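Long-range contact in hydrogen peroxide-inducible genes activator (Corynebacterium glutamicum, PDB 6G1D), which senses hydrogen peroxide and, as a LysR-type transcription factor, probably activates peroxide-inducible genes: residues Q14-F27 against L34-L48. The protein carries 1 engineered substitution. Residues are numbered along the deposited sequence; the frame is centred on the assembly and turned at random.
Sequences QLRTFVTIAECKHF and LSISQPSLSQALVAL
L34 lays its CD1 3.8 Å from T17 CA, and in the modelled one of two T20 conformers it meets that side chain tip to tip. At the start of helix 38-48, which S37 caps by accepting from S40 N, Q38 brings OE1 to 3.6 Å from F27 CB. L41 sits centrally: with CG anti to the backbone N (chi1 -173°), one methyl, CD1, lies 3.5 Å from T17 CG2. The other, CD2, comes to 3.3 Å from F27 CD1, a close fit in which the two side chains run across each other at a slant, and also meets I21. A44 offers CB to T17 OG1 at 3.7 Å. L45 CD2 touches F27 CZ and I21 CD1. A47 CB comes within 3.6 Å of Q14 NE2, and Q14 OE1 is hydrogen-bonded to Y8 OH. L48 CD2 closes the row against F18 CB. No hydrogen bond joins the segments; van der Waals contacts do, the helix axes crossing at -106°. Helix 12-24 thus packs on helix 38-52, the second helix of the helix-turn-helix and, by family, probably the DNA-recognition helix. Helix 27-33, which begins with F27, lies between them in the chain, strand 57-58 covers I21 and L45, and helix 68-95 packs on V19.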
loop_
_atom_site.group_PDB
_atom_site.type_symbol
_atom_site.label_atom_id
_atom_site.label_comp_id
_atom_site.label_asym_id
_atom_site.label_seq_id
_atom_site.Cartn_x
_atom_site.Cartn_y
_atom_site.Cartn_z
ATOM N N GLN B 14 -12.660 -37.765 -9.595
ATOM C CA GLN B 14 -13.999 -37.286 -9.300
ATOM C C GLN B 14 -13.995 -35.851 -8.861
ATOM O O GLN B 14 -14.862 -35.078 -9.250
ATOM C CB GLN B 14 -14.647 -38.179 -8.225
ATOM C CG GLN B 14 -15.081 -39.543 -8.791
ATOM C CD GLN B 14 -15.292 -40.599 -7.727
ATOM O OE1 GLN B 14 -15.049 -40.395 -6.523
ATOM N NE2 GLN B 14 -15.801 -41.733 -8.176
ATOM N N LEU B 15 -13.020 -35.478 -8.037
ATOM C CA LEU B 15 -12.889 -34.100 -7.600
ATOM C C LEU B 15 -12.591 -33.176 -8.763
ATOM O O LEU B 15 -13.148 -32.067 -8.802
ATOM C CB LEU B 15 -11.845 -33.968 -6.496
ATOM C CG LEU B 15 -12.220 -34.654 -5.152
ATOM C CD1 LEU B 15 -11.087 -34.434 -4.153
ATOM C CD2 LEU B 15 -13.512 -34.124 -4.600
ATOM N N ARG B 16 -11.726 -33.600 -9.701
ATOM C CA ARG B 16 -11.443 -32.782 -10.895
ATOM C C ARG B 16 -12.725 -32.547 -11.677
ATOM O O ARG B 16 -13.018 -31.423 -12.080
ATOM C CB ARG B 16 -10.378 -33.413 -11.799
ATOM C CG ARG B 16 -8.981 -33.296 -11.172
ATOM C CD ARG B 16 -7.761 -33.573 -12.028
ATOM N NE ARG B 16 -7.340 -34.977 -11.999
ATOM C CZ ARG B 16 -6.421 -35.542 -11.196
ATOM N NH1 ARG B 16 -5.706 -34.857 -10.280
ATOM N NH2 ARG B 16 -6.172 -36.850 -11.356
ATOM N N THR B 17 -13.528 -33.586 -11.861
ATOM C CA THR B 17 -14.811 -33.422 -12.524
ATOM C C THR B 17 -15.693 -32.395 -11.843
ATOM O O THR B 17 -16.252 -31.525 -12.499
ATOM C CB THR B 17 -15.564 -34.770 -12.667
ATOM O OG1 THR B 17 -14.955 -35.536 -13.678
ATOM C CG2 THR B 17 -17.025 -34.573 -13.048
ATOM N N PHE B 18 -15.836 -32.510 -10.535
ATOM C CA PHE B 18 -16.666 -31.550 -9.782
ATOM C C PHE B 18 -16.168 -30.108 -9.950
ATOM O O PHE B 18 -16.939 -29.203 -10.230
ATOM C CB PHE B 18 -16.665 -31.955 -8.290
ATOM C CG PHE B 18 -17.229 -30.942 -7.354
ATOM C CD1 PHE B 18 -18.413 -30.260 -7.644
ATOM C CD2 PHE B 18 -16.597 -30.683 -6.134
ATOM C CE1 PHE B 18 -18.932 -29.351 -6.746
ATOM C CE2 PHE B 18 -17.110 -29.752 -5.266
ATOM C CZ PHE B 18 -18.273 -29.099 -5.583
ATOM N N VAL B 19 -14.884 -29.908 -9.752
ATOM C CA VAL B 19 -14.301 -28.563 -9.762
ATOM C C VAL B 19 -14.434 -27.958 -11.179
ATOM O O VAL B 19 -14.820 -26.801 -11.327
ATOM C CB VAL B 19 -12.843 -28.622 -9.265
ATOM C CG1 VAL B 19 -12.066 -27.373 -9.604
ATOM C CG2 VAL B 19 -12.812 -28.887 -7.761
ATOM N N THR B 20 -14.127 -28.790 -12.147
ATOM C CA THR B 20 -14.257 -28.359 -13.538
ATOM C C THR B 20 -15.718 -27.883 -14.059
ATOM O O THR B 20 -16.098 -26.815 -14.614
ATOM C CB THR B 20 -13.745 -29.463 -14.451
ATOM O OG1 THR B 20 -12.362 -29.664 -14.197
ATOM C CG2 THR B 20 -13.910 -29.069 -15.865
ATOM N N ILE B 21 -16.634 -28.708 -13.584
ATOM C CA ILE B 21 -18.044 -28.364 -13.842
ATOM C C ILE B 21 -18.427 -27.068 -13.122
ATOM O O ILE B 21 -19.107 -26.199 -13.696
ATOM C CB ILE B 21 -19.044 -29.493 -13.455
ATOM C CG1 ILE B 21 -18.838 -30.742 -14.302
ATOM C CG2 ILE B 21 -20.488 -29.018 -13.713
ATOM C CD1 ILE B 21 -19.464 -31.984 -13.722
ATOM N N ALA B 22 -18.004 -26.941 -11.873
ATOM C CA ALA B 22 -18.306 -25.732 -11.057
ATOM C C ALA B 22 -17.758 -24.460 -11.700
ATOM O O ALA B 22 -18.418 -23.428 -11.670
ATOM C CB ALA B 22 -17.760 -25.861 -9.643
ATOM N N GLU B 23 -16.524 -24.548 -12.194
ATOM C CA GLU B 23 -15.837 -23.495 -12.953
ATOM C C GLU B 23 -16.320 -23.193 -14.404
ATOM O O GLU B 23 -16.405 -22.036 -14.786
ATOM C CB GLU B 23 -14.319 -23.679 -12.862
ATOM C CG GLU B 23 -13.807 -23.441 -11.448
ATOM C CD GLU B 23 -12.380 -23.901 -11.211
ATOM O OE1 GLU B 23 -11.745 -24.440 -12.138
ATOM O OE2 GLU B 23 -11.892 -23.725 -10.079
ATOM N N CYS B 24 -16.622 -24.225 -15.197
ATOM C CA CYS B 24 -17.112 -24.077 -16.591
ATOM C C CYS B 24 -18.586 -23.735 -16.732
ATOM O O CYS B 24 -18.971 -23.109 -17.724
ATOM C CB CYS B 24 -16.836 -25.354 -17.405
ATOM S SG CYS B 24 -15.089 -25.704 -17.596
ATOM N N LYS B 25 -19.402 -24.191 -15.778
ATOM C CA LYS B 25 -20.867 -23.988 -15.777
ATOM C C LYS B 25 -21.590 -24.593 -17.017
ATOM O O LYS B 25 -22.725 -24.220 -17.362
ATOM C CB LYS B 25 -21.208 -22.484 -15.651
ATOM C CG LYS B 25 -20.549 -21.766 -14.476
ATOM C CD LYS B 25 -21.158 -22.177 -13.140
ATOM C CE LYS B 25 -22.405 -21.350 -12.828
ATOM N NZ LYS B 25 -22.132 -19.894 -12.606
ATOM N N HIS B 26 -20.942 -25.581 -17.624
ATOM C CA HIS B 26 -21.469 -26.294 -18.790
ATOM C C HIS B 26 -20.825 -27.663 -18.798
ATOM O O HIS B 26 -19.597 -27.754 -18.677
ATOM C CB HIS B 26 -21.197 -25.549 -20.102
ATOM C CG HIS B 26 -22.038 -24.332 -20.290
ATOM N ND1 HIS B 26 -21.595 -23.074 -19.942
ATOM C CD2 HIS B 26 -23.302 -24.176 -20.746
ATOM C CE1 HIS B 26 -22.545 -22.192 -20.188
ATOM N NE2 HIS B 26 -23.593 -22.837 -20.669
ATOM N N PHE B 27 -21.642 -28.715 -18.919
ATOM C CA PHE B 27 -21.138 -30.097 -18.932
ATOM C C PHE B 27 -20.249 -30.356 -20.129
ATOM O O PHE B 27 -19.196 -30.947 -19.984
ATOM C CB PHE B 27 -22.310 -31.109 -18.919
ATOM C CG PHE B 27 -22.804 -31.474 -17.534
ATOM C CD1 PHE B 27 -22.370 -32.650 -16.925
ATOM C CD2 PHE B 27 -23.731 -30.683 -16.856
ATOM C CE1 PHE B 27 -22.827 -33.021 -15.673
ATOM C CE2 PHE B 27 -24.174 -31.029 -15.594
ATOM C CZ PHE B 27 -23.724 -32.202 -14.993
ATOM N N LEU B 34 -11.551 -31.802 -19.764
ATOM C CA LEU B 34 -10.959 -33.008 -19.165
ATOM C C LEU B 34 -10.665 -34.111 -20.160
ATOM O O LEU B 34 -10.198 -35.182 -19.762
ATOM C CB LEU B 34 -11.911 -33.543 -18.056
ATOM C CG LEU B 34 -12.098 -32.535 -16.865
ATOM C CD1 LEU B 34 -13.237 -32.936 -15.965
ATOM C CD2 LEU B 34 -10.785 -32.421 -16.084
ATOM N N SER B 35 -10.904 -33.865 -21.452
ATOM C CA SER B 35 -10.698 -34.860 -22.512
ATOM C C SER B 35 -11.470 -36.164 -22.267
ATOM O O SER B 35 -10.938 -37.248 -22.450
ATOM C CB SER B 35 -9.207 -35.141 -22.718
ATOM O OG SER B 35 -8.498 -33.942 -22.926
ATOM N N ILE B 36 -12.724 -36.042 -21.846
ATOM C CA ILE B 36 -13.606 -37.198 -21.674
ATOM C C ILE B 36 -14.942 -36.900 -22.303
ATOM O O ILE B 36 -15.258 -35.752 -22.593
ATOM C CB ILE B 36 -13.803 -37.566 -20.176
ATOM C CG1 ILE B 36 -14.437 -36.392 -19.390
ATOM C CG2 ILE B 36 -12.476 -38.011 -19.573
ATOM C CD1 ILE B 36 -14.520 -36.664 -17.888
ATOM N N SER B 37 -15.737 -37.940 -22.480
ATOM C CA SER B 37 -17.094 -37.795 -23.001
ATOM C C SER B 37 -18.028 -37.236 -21.932
ATOM O O SER B 37 -17.742 -37.321 -20.741
ATOM C CB SER B 37 -17.607 -39.173 -23.443
ATOM O OG SER B 37 -17.813 -40.002 -22.296
ATOM N N GLN B 38 -19.146 -36.661 -22.367
ATOM C CA GLN B 38 -20.184 -36.172 -21.475
ATOM C C GLN B 38 -20.810 -37.277 -20.596
ATOM O O GLN B 38 -21.031 -37.034 -19.413
ATOM C CB GLN B 38 -21.277 -35.432 -22.234
ATOM C CG GLN B 38 -20.923 -34.009 -22.651
ATOM C CD GLN B 38 -22.170 -33.121 -22.706
ATOM O OE1 GLN B 38 -22.986 -33.124 -21.774
ATOM N NE2 GLN B 38 -22.295 -32.317 -23.767
ATOM N N PRO B 39 -21.087 -38.472 -21.161
ATOM C CA PRO B 39 -21.473 -39.584 -20.280
ATOM C C PRO B 39 -20.438 -39.918 -19.186
ATOM O O PRO B 39 -20.838 -40.120 -18.034
ATOM C CB PRO B 39 -21.655 -40.775 -21.254
ATOM C CG PRO B 39 -21.978 -40.151 -22.579
ATOM C CD PRO B 39 -21.347 -38.775 -22.583
ATOM N N SER B 40 -19.142 -39.944 -19.520
ATOM C CA SER B 40 -18.082 -40.205 -18.515
ATOM C C SER B 40 -18.042 -39.157 -17.414
ATOM O O SER B 40 -17.883 -39.481 -16.223
ATOM C CB SER B 40 -16.694 -40.290 -19.163
ATOM O OG SER B 40 -16.575 -41.508 -19.895
ATOM N N LEU B 41 -18.178 -37.900 -17.817
ATOM C CA LEU B 41 -18.239 -36.778 -16.879
ATOM C C LEU B 41 -19.413 -36.950 -15.933
ATOM O O LEU B 41 -19.240 -36.817 -14.733
ATOM C CB LEU B 41 -18.382 -35.462 -17.631
ATOM C CG LEU B 41 -18.284 -34.200 -16.757
ATOM C CD1 LEU B 41 -16.852 -33.770 -16.473
ATOM C CD2 LEU B 41 -19.125 -33.098 -17.417
ATOM N N SER B 42 -20.607 -37.196 -16.471
ATOM C CA SER B 42 -21.804 -37.346 -15.631
ATOM C C SER B 42 -21.702 -38.561 -14.683
ATOM O O SER B 42 -22.117 -38.456 -13.551
ATOM C CB SER B 42 -23.068 -37.415 -16.495
ATOM O OG SER B 42 -23.158 -38.660 -17.124
ATOM N N GLN B 43 -21.129 -39.667 -15.147
ATOM C CA GLN B 43 -20.872 -40.855 -14.311
ATOM C C GLN B 43 -19.947 -40.551 -13.133
ATOM O O GLN B 43 -20.207 -40.980 -12.033
ATOM C CB GLN B 43 -20.241 -42.013 -15.115
ATOM C CG GLN B 43 -20.071 -43.293 -14.250
ATOM C CD GLN B 43 -18.664 -43.958 -14.214
ATOM O OE1 GLN B 43 -18.264 -44.610 -15.194
ATOM N NE2 GLN B 43 -17.949 -43.852 -13.043
ATOM N N ALA B 44 -18.873 -39.818 -13.376
ATOM C CA ALA B 44 -17.944 -39.397 -12.327
ATOM C C ALA B 44 -18.634 -38.484 -11.317
ATOM O O ALA B 44 -18.464 -38.645 -10.106
ATOM C CB ALA B 44 -16.726 -38.692 -12.925
ATOM N N LEU B 45 -19.413 -37.520 -11.805
ATOM C CA LEU B 45 -20.111 -36.610 -10.904
ATOM C C LEU B 45 -21.150 -37.362 -10.076
ATOM O O LEU B 45 -21.231 -37.141 -8.884
ATOM C CB LEU B 45 -20.800 -35.493 -11.672
ATOM C CG LEU B 45 -21.652 -34.525 -10.826
ATOM C CD1 LEU B 45 -20.793 -33.765 -9.836
ATOM C CD2 LEU B 45 -22.517 -33.633 -11.704
ATOM N N VAL B 46 -21.948 -38.222 -10.700
ATOM C CA VAL B 46 -23.004 -38.986 -10.001
ATOM C C VAL B 46 -22.383 -39.972 -8.999
ATOM O O VAL B 46 -22.919 -40.171 -7.934
ATOM C CB VAL B 46 -23.974 -39.699 -11.013
ATOM C CG1 VAL B 46 -24.869 -40.743 -10.353
ATOM C CG2 VAL B 46 -24.808 -38.662 -11.758
ATOM N N ALA B 47 -21.244 -40.559 -9.323
ATOM C CA ALA B 47 -20.511 -41.420 -8.377
ATOM C C ALA B 47 -20.084 -40.620 -7.148
ATOM O O ALA B 47 -20.208 -41.099 -6.018
ATOM C CB ALA B 47 -19.299 -42.070 -9.041
ATOM N N LEU B 48 -19.594 -39.399 -7.368
ATOM C CA LEU B 48 -19.232 -38.510 -6.276
ATOM C C LEU B 48 -20.461 -38.149 -5.422
ATOM O O LEU B 48 -20.426 -38.253 -4.203
ATOM C CB LEU B 48 -18.546 -37.250 -6.815
ATOM C CG LEU B 48 -18.038 -36.241 -5.785
ATOM C CD1 LEU B 48 -17.025 -36.830 -4.827
ATOM C CD2 LEU B 48 -17.412 -35.065 -6.521
#